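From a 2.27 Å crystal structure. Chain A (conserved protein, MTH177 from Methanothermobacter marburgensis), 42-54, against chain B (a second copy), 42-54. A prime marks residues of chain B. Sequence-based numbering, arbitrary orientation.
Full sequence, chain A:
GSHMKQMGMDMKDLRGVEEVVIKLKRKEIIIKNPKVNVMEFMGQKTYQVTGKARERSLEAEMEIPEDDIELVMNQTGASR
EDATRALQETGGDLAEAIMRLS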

HETATM    1  N   MSE A  42      17.743   9.144  16.892  1.00 61.05           N
HETATM    2  CA  MSE A  42      18.845   8.532  16.163  1.00 61.43           C
HETATM    3  C   MSE A  42      18.460   8.129  14.741  1.00 61.20           C
HETATM    4  O   MSE A  42      18.782   7.022  14.299  1.00 62.00           O
HETATM    5  CB  MSE A  42      19.361   7.291  16.912  1.00 62.34           C
HETATM    6  CG  MSE A  42      19.747   7.528  18.364  1.00 62.72           C
HETATM    7 SE   MSE A  42      21.450   8.458  18.555  1.00 70.62          SE
HETATM    8  CE  MSE A  42      21.561   8.482  20.404  1.00 67.86           C
ATOM      9  N   GLY A  43      17.759   9.016  14.041  1.00 60.52           N
ATOM     10  CA  GLY A  43      17.426   8.808  12.639  1.00 59.84           C
ATOM     11  C   GLY A  43      16.178   7.994  12.359  1.00 59.59           C
ATOM     12  O   GLY A  43      15.761   7.880  11.207  1.00 60.40           O
ATOM     13  N   GLN A  44      15.578   7.392  13.379  1.00 59.01           N
ATOM     14  CA  GLN A  44      14.317   6.680  13.157  1.00 58.40           C
ATOM     15  C   GLN A  44      13.138   7.397  13.802  1.00 57.31           C
ATOM     16  O   GLN A  44      13.260   8.006  14.857  1.00 57.39           O
ATOM     17  CB  GLN A  44      14.407   5.244  13.678  1.00 58.21           C
ATOM     18  CG  GLN A  44      15.703   4.563  13.279  1.00 61.19           C
ATOM     19  CD  GLN A  44      15.521   3.131  12.843  1.00 61.93           C
ATOM     20  OE1 GLN A  44      15.924   2.204  13.551  1.00 64.70           O
ATOM     21  NE2 GLN A  44      14.951   2.946  11.660  1.00 60.42           N
ATOM     22  N   LYS A  45      11.986   7.329  13.150  1.00 57.04           N
ATOM     23  CA  LYS A  45      10.739   7.764  13.767  1.00 55.19           C
ATOM     24  C   LYS A  45      10.221   6.589  14.575  1.00 53.49           C
ATOM     25  O   LYS A  45      10.440   5.435  14.216  1.00 52.94           O
ATOM     26  CB  LYS A  45       9.704   8.127  12.698  1.00 55.26           C
ATOM     27  CG  LYS A  45       9.967   9.412  11.928  1.00 57.55           C
ATOM     28  CD  LYS A  45       9.685  10.640  12.782  1.00 59.10           C
ATOM     29  CE  LYS A  45       9.672  11.921  11.960  1.00 58.52           C
ATOM     30  NZ  LYS A  45       8.715  11.817  10.850  1.00 63.69           N
ATOM     31  N   THR A  46       9.605   6.885  15.708  1.00 52.18           N
ATOM     32  CA  THR A  46       8.797   5.911  16.412  1.00 51.53           C
ATOM     33  C   THR A  46       7.401   6.489  16.529  1.00 51.95           C
ATOM     34  O   THR A  46       7.221   7.631  16.953  1.00 50.80           O
ATOM     35  CB  THR A  46       9.408   5.549  17.791  1.00 51.13           C
ATOM     36  OG1 THR A  46      10.593   4.783  17.580  1.00 48.13           O
ATOM     37  CG2 THR A  46       8.525   4.581  18.564  1.00 50.27           C
ATOM     38  N   TYR A  47       6.433   5.713  16.047  1.00 52.55           N
ATOM     39  CA  TYR A  47       5.020   6.065  16.156  1.00 53.64           C
ATOM     40  C   TYR A  47       4.333   5.150  17.150  1.00 53.00           C
ATOM     41  O   TYR A  47       4.494   3.940  17.055  1.00 52.43           O
ATOM     42  CB  TYR A  47       4.331   5.902  14.808  1.00 54.16           C
ATOM     43  CG  TYR A  47       4.808   6.874  13.775  1.00 56.93           C
ATOM     44  CD1 TYR A  47       4.265   8.149  13.697  1.00 57.84           C
ATOM     45  CD2 TYR A  47       5.800   6.517  12.870  1.00 55.95           C
ATOM     46  CE1 TYR A  47       4.701   9.044  12.735  1.00 57.65           C
ATOM     47  CE2 TYR A  47       6.246   7.405  11.923  1.00 57.13           C
ATOM     48  CZ  TYR A  47       5.692   8.670  11.858  1.00 57.42           C
ATOM     49  OH  TYR A  47       6.178   9.579  10.936  1.00 60.27           O
ATOM     50  N   GLN A  48       3.651   5.746  18.131  1.00 52.67           N
ATOM     51  CA  GLN A  48       2.719   5.029  19.001  1.00 51.48           C
ATOM     52  C   GLN A  48       1.285   5.278  18.545  1.00 49.63           C
ATOM     53  O   GLN A  48       0.809   6.413  18.535  1.00 48.15           O
ATOM     54  CB  GLN A  48       2.832   5.459  20.453  1.00 50.30           C
ATOM     55  CG  GLN A  48       4.126   5.099  21.114  1.00 53.63           C
ATOM     56  CD  GLN A  48       4.008   5.043  22.630  1.00 55.42           C
ATOM     57  OE1 GLN A  48       4.462   4.079  23.247  1.00 61.41           O
ATOM     58  NE2 GLN A  48       3.346   6.032  23.223  1.00 49.80           N
ATOM     59  N   VAL A  49       0.582   4.172  18.331  1.00 48.78           N
ATOM     60  CA  VAL A  49      -0.723   4.137  17.691  1.00 49.08           C
ATOM     61  C   VAL A  49      -1.649   3.324  18.560  1.00 49.03           C
ATOM     62  O   VAL A  49      -1.461   2.129  18.752  1.00 48.91           O
ATOM     63  CB  VAL A  49      -0.679   3.445  16.326  1.00 48.41           C
ATOM     64  CG1 VAL A  49      -2.070   3.431  15.684  1.00 51.38           C
ATOM     65  CG2 VAL A  49       0.283   4.140  15.430  1.00 50.89           C
ATOM     66  N   THR A  50      -2.668   3.997  19.064  1.00 50.45           N
ATOM     67  CA  THR A  50      -3.635   3.396  19.952  1.00 51.19           C
ATOM     68  C   THR A  50      -5.033   3.536  19.359  1.00 51.57           C
ATOM     69  O   THR A  50      -5.440   4.606  18.908  1.00 51.44           O
ATOM     70  CB  THR A  50      -3.542   4.101  21.306  1.00 52.05           C
ATOM     71  OG1 THR A  50      -2.219   3.913  21.832  1.00 52.36           O
ATOM     72  CG2 THR A  50      -4.476   3.475  22.322  1.00 51.06           C
ATOM     73  N   GLY A  51      -5.755   2.429  19.365  1.00 51.96           N
ATOM     74  CA  GLY A  51      -7.147   2.410  18.945  1.00 52.60           C
ATOM     75  C   GLY A  51      -7.614   0.972  18.884  1.00 52.81           C
ATOM     76  O   GLY A  51      -6.869   0.061  19.204  1.00 52.53           O
ATOM     77  N   LYS A  52      -8.868   0.775  18.514  1.00 54.33           N
ATOM     78  CA  LYS A  52      -9.412  -0.562  18.389  1.00 55.63           C
ATOM     79  C   LYS A  52      -9.036  -1.132  17.022  1.00 55.13           C
ATOM     80  O   LYS A  52      -9.171  -0.478  15.981  1.00 55.41           O
ATOM     81  CB  LYS A  52     -10.918  -0.551  18.666  1.00 56.17           C
ATOM     82  CG  LYS A  52     -11.227   0.056  20.043  1.00 58.08           C
ATOM     83  CD  LYS A  52     -12.604  -0.306  20.592  1.00 60.56           C
ATOM     84  CE  LYS A  52     -12.567  -1.463  21.609  1.00 64.37           C
ATOM     85  NZ  LYS A  52     -12.181  -2.781  20.995  1.00 64.26           N
ATOM     86  N   ALA A  53      -8.492  -2.341  17.050  1.00 54.82           N
ATOM     87  CA  ALA A  53      -7.929  -2.966  15.873  1.00 55.35           C
ATOM     88  C   ALA A  53      -8.891  -3.963  15.262  1.00 56.23           C
ATOM     89  O   ALA A  53      -9.631  -4.652  15.988  1.00 56.29           O
ATOM     90  CB  ALA A  53      -6.647  -3.655  16.239  1.00 55.49           C
ATOM     91  N   ARG A  54      -8.867  -4.023  13.929  1.00 56.19           N
ATOM     92  CA  ARG A  54      -9.550  -5.054  13.154  1.00 57.34           C
ATOM     93  C   ARG A  54      -8.594  -5.702  12.144  1.00 56.44           C
ATOM     94  O   ARG A  54      -7.588  -5.103  11.736  1.00 56.12           O
ATOM     95  CB  ARG A  54     -10.734  -4.452  12.395  1.00 57.46           C
ATOM     96  CG  ARG A  54     -11.873  -4.000  13.266  1.00 59.10           C
ATOM     97  CD  ARG A  54     -13.081  -3.528  12.437  1.00 62.04           C
ATOM     98  NE  ARG A  54     -14.259  -3.318  13.263  1.00 61.95           N
ATOM     99  CZ  ARG A  54     -14.493  -2.198  13.925  1.00 66.38           C
ATOM    100  NH1 ARG A  54     -13.641  -1.182  13.843  1.00 69.21           N
ATOM    101  NH2 ARG A  54     -15.589  -2.075  14.658  1.00 66.55           N
TER
HETATM  102  N   MSE B  42      -6.458  -2.409  28.629  1.00 61.19           N
HETATM  103  CA  MSE B  42      -7.812  -1.891  28.798  1.00 61.35           C
HETATM  104  C   MSE B  42      -8.597  -1.850  27.486  1.00 61.24           C
HETATM  105  O   MSE B  42      -9.246  -0.848  27.184  1.00 62.04           O
HETATM  106  CB  MSE B  42      -7.779  -0.478  29.390  1.00 61.41           C
HETATM  107  CG  MSE B  42      -7.075  -0.362  30.733  0.80 62.45           C
HETATM  108 SE   MSE B  42      -7.990  -1.230  32.224  0.80 62.83          SE
HETATM  109  CE  MSE B  42      -9.669  -0.244  32.285  0.80 64.32           C
ATOM    110  N   GLY B  43      -8.521  -2.914  26.695  1.00 60.50           N
ATOM    111  CA  GLY B  43      -9.333  -3.012  25.480  1.00 59.96           C
ATOM    112  C   GLY B  43      -8.729  -2.410  24.220  1.00 59.70           C
ATOM    113  O   GLY B  43      -9.145  -2.734  23.106  1.00 60.24           O
ATOM    114  N   GLN B  44      -7.746  -1.534  24.361  1.00 59.13           N
ATOM    115  CA  GLN B  44      -7.101  -0.964  23.180  1.00 58.47           C
ATOM    116  C   GLN B  44      -5.722  -1.592  22.993  1.00 57.32           C
ATOM    117  O   GLN B  44      -5.032  -1.935  23.959  1.00 56.84           O
ATOM    118  CB  GLN B  44      -6.981   0.562  23.294  1.00 58.37           C
ATOM    119  CG  GLN B  44      -8.209   1.357  22.858  1.00 58.86           C
ATOM    120  CD  GLN B  44      -8.172   2.803  23.354  1.00 59.53           C
ATOM    121  OE1 GLN B  44      -8.032   3.043  24.551  1.00 61.03           O
ATOM    122  NE2 GLN B  44      -8.327   3.760  22.442  1.00 59.13           N
ATOM    123  N   LYS B  45      -5.334  -1.773  21.736  1.00 56.54           N
ATOM    124  CA  LYS B  45      -3.969  -2.181  21.435  1.00 55.14           C
ATOM    125  C   LYS B  45      -3.153  -0.931  21.147  1.00 53.67           C
ATOM    126  O   LYS B  45      -3.687   0.050  20.643  1.00 53.40           O
ATOM    127  CB  LYS B  45      -3.912  -3.196  20.289  1.00 55.94           C
ATOM    128  CG  LYS B  45      -4.119  -4.639  20.764  1.00 55.82           C
ATOM    129  CD  LYS B  45      -4.272  -5.600  19.607  1.00 56.80           C
ATOM    130  CE  LYS B  45      -5.183  -6.783  19.942  1.00 58.07           C
ATOM    131  NZ  LYS B  45      -4.492  -8.107  19.888  1.00 59.70           N
ATOM    132  N   THR B  46      -1.908  -0.938  21.611  1.00 52.41           N
ATOM    133  CA  THR B  46      -0.922   0.088  21.295  1.00 51.99           C
ATOM    134  C   THR B  46       0.201  -0.541  20.450  1.00 51.82           C
ATOM    135  O   THR B  46       0.803  -1.538  20.832  1.00 50.36           O
ATOM    136  CB  THR B  46      -0.389   0.738  22.607  1.00 51.77           C
ATOM    137  OG1 THR B  46      -1.416   1.553  23.191  1.00 49.20           O
ATOM    138  CG2 THR B  46       0.734   1.744  22.358  1.00 50.90           C
ATOM    139  N   TYR B  47       0.402  -0.004  19.251  1.00 52.72           N
ATOM    140  CA  TYR B  47       1.493  -0.424  18.383  1.00 53.22           C
ATOM    141  C   TYR B  47       2.588   0.639  18.340  1.00 52.97           C
ATOM    142  O   TYR B  47       2.313   1.818  18.129  1.00 53.22           O
ATOM    143  CB  TYR B  47       0.993  -0.689  16.961  1.00 54.64           C
ATOM    144  CG  TYR B  47      -0.015  -1.805  16.852  1.00 56.83           C
ATOM    145  CD1 TYR B  47       0.367  -3.090  16.470  1.00 58.42           C
ATOM    146  CD2 TYR B  47      -1.352  -1.574  17.132  1.00 59.14           C
ATOM    147  CE1 TYR B  47      -0.549  -4.117  16.423  1.00 59.13           C
ATOM    148  CE2 TYR B  47      -2.284  -2.598  17.063  1.00 60.37           C
ATOM    149  CZ  TYR B  47      -1.886  -3.864  16.699  1.00 59.27           C
ATOM    150  OH  TYR B  47      -2.849  -4.861  16.647  1.00 58.46           O
ATOM    151  N   GLN B  48       3.820   0.221  18.600  1.00 52.18           N
ATOM    152  CA  GLN B  48       4.991   1.069  18.433  1.00 50.99           C
ATOM    153  C   GLN B  48       5.651   0.660  17.117  1.00 50.00           C
ATOM    154  O   GLN B  48       6.101  -0.480  16.970  1.00 48.38           O
ATOM    155  CB  GLN B  48       5.999   0.861  19.561  1.00 51.21           C
ATOM    156  CG  GLN B  48       5.584   1.375  20.931  1.00 53.14           C
ATOM    157  CD  GLN B  48       6.706   1.289  21.959  1.00 53.25           C
ATOM    158  OE1 GLN B  48       7.022   0.205  22.467  1.00 54.52           O
ATOM    159  NE2 GLN B  48       7.288   2.435  22.289  1.00 56.07           N
ATOM    160  N   VAL B  49       5.780   1.626  16.213  1.00 48.72           N
ATOM    161  CA  VAL B  49       6.262   1.397  14.862  1.00 48.96           C
ATOM    162  C   VAL B  49       7.508   2.223  14.658  1.00 48.11           C
ATOM    163  O   VAL B  49       7.466   3.431  14.757  1.00 49.37           O
ATOM    164  CB  VAL B  49       5.194   1.838  13.840  1.00 49.34           C
ATOM    165  CG1 VAL B  49       5.692   1.662  12.397  1.00 48.50           C
ATOM    166  CG2 VAL B  49       3.875   1.086  14.109  1.00 49.02           C
ATOM    167  N   THR B  50       8.618   1.582  14.354  1.00 49.06           N
ATOM    168  CA  THR B  50       9.865   2.298  14.154  1.00 51.05           C
ATOM    169  C   THR B  50      10.492   2.026  12.782  1.00 51.64           C
ATOM    170  O   THR B  50      10.653   0.879  12.371  1.00 51.87           O
ATOM    171  CB  THR B  50      10.846   1.911  15.285  1.00 51.30           C
ATOM    172  OG1 THR B  50      10.340   2.381  16.552  1.00 51.11           O
ATOM    173  CG2 THR B  50      12.181   2.615  15.118  1.00 51.43           C
ATOM    174  N   GLY B  51      10.855   3.090  12.079  1.00 52.09           N
ATOM    175  CA  GLY B  51      11.517   2.984  10.788  1.00 52.42           C
ATOM    176  C   GLY B  51      11.657   4.345  10.117  1.00 53.26           C
ATOM    177  O   GLY B  51      11.319   5.380  10.697  1.00 52.96           O
ATOM    178  N   LYS B  52      12.186   4.343   8.900  1.00 54.36           N
ATOM    179  CA  LYS B  52      12.286   5.552   8.099  1.00 55.81           C
ATOM    180  C   LYS B  52      10.958   5.786   7.380  1.00 55.24           C
ATOM    181  O   LYS B  52      10.436   4.887   6.735  1.00 55.71           O
ATOM    182  CB  LYS B  52      13.425   5.434   7.076  1.00 56.48           C
ATOM    183  CG  LYS B  52      14.807   5.748   7.628  1.00 58.85           C
ATOM    184  CD  LYS B  52      15.865   5.769   6.530  1.00 59.39           C
ATOM    185  CE  LYS B  52      17.261   6.097   7.085  1.00 63.73           C
ATOM    186  NZ  LYS B  52      18.328   6.264   6.037  1.00 62.07           N
ATOM    187  N   ALA B  53      10.422   6.997   7.492  1.00 55.23           N
ATOM    188  CA  ALA B  53       9.121   7.326   6.935  1.00 55.47           C
ATOM    189  C   ALA B  53       9.209   8.128   5.633  1.00 55.90           C
ATOM    190  O   ALA B  53      10.181   8.825   5.371  1.00 55.80           O
ATOM    191  CB  ALA B  53       8.315   8.113   7.965  1.00 56.82           C
ATOM    192  N   ARG B  54       8.178   8.014   4.808  1.00 55.81           N
ATOM    193  CA  ARG B  54       8.050   8.834   3.603  1.00 56.95           C
ATOM    194  C   ARG B  54       6.631   9.356   3.489  1.00 56.27           C
ATOM    195  O   ARG B  54       5.664   8.722   3.914  1.00 56.45           O
ATOM    196  CB  ARG B  54       8.425   8.050   2.335  1.00 58.02           C
ATOM    197  CG  ARG B  54       9.924   7.857   2.191  1.00 59.19           C
ATOM    198  CD  ARG B  54      10.349   7.028   1.023  1.00 61.65           C
ATOM    199  NE  ARG B  54      10.550   7.829  -0.183  1.00 67.29           N
ATOM    200  CZ  ARG B  54      11.652   8.520  -0.468  1.00 65.93           C
ATOM    201  NH1 ARG B  54      12.673   8.574   0.385  1.00 66.57           N
ATOM    202  NH2 ARG B  54      11.706   9.197  -1.600  1.00 64.24           N
TER

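The two copies pair through strand 44-51 of each chain, running antiparallel and centred on Gln48 opposite Gln48′. About 1015 Å² is buried between the stretches, both sides summed.

Met42′, a selenomethionine, stays out of reach. Gly43′ follows with a positive phi of 88°. A CB there would jam against the carbonyl O of the preceding residue, so glycine fits. Gln44′ points sideways, its NE2 3.9 Å from Thr50 CG2.

Lys45′ starts the ladder. Its N reaches Gly51 O at 3.5 Å, and Gly51 N reaches its O at 3.4 Å; both hydrogen bonds are weak. The end of its side chain leads away from the chain A stretch, and its NZ is hydrogen-bonded elsewhere in the structure.

Thr46′ faces Thr50 across a non-hydrogen-bonded pair. The backbones come close here, so the short side chains can hydrogen-bond instead: Thr46′ OG1 to Thr50 OG1 is 2.8 Å. Both residues have chi1 in m.

Tyr47′ pairs with Val49 through two backbone hydrogen bonds, Tyr47′ N to Val49 O and Val49 N to Tyr47′ O, each 2.9 Å. Its side chain is buried on the sheet face it shares with Val49. Its OH lies 4.0 Å from Ala53 CB.

Gln48′ lies on the threonine face. Its NE2 is 3.4 Å from Gln48 OE1.

Val49′ repeats the pairing with Tyr47. Val49′ N to Tyr47 O and Tyr47 N to Val49′ O are both 2.8 Å. Its branched, buried side chain packs beside the tyrosine, CB to Tyr47 CB 4.3 Å.

Thr50′ OG1 and Thr46 OG1 hydrogen-bond at 2.6 Å. Gly51′ closes the ladder: its N to Lys45 O and Lys45 N to its O are both 3.2 Å. Beyond it, Ala53′ CB meets Tyr47 OH at 3.9 Å. Arg54′ does not reach the chain A stretch; its NH2 is hydrogen-bonded elsewhere in the structure.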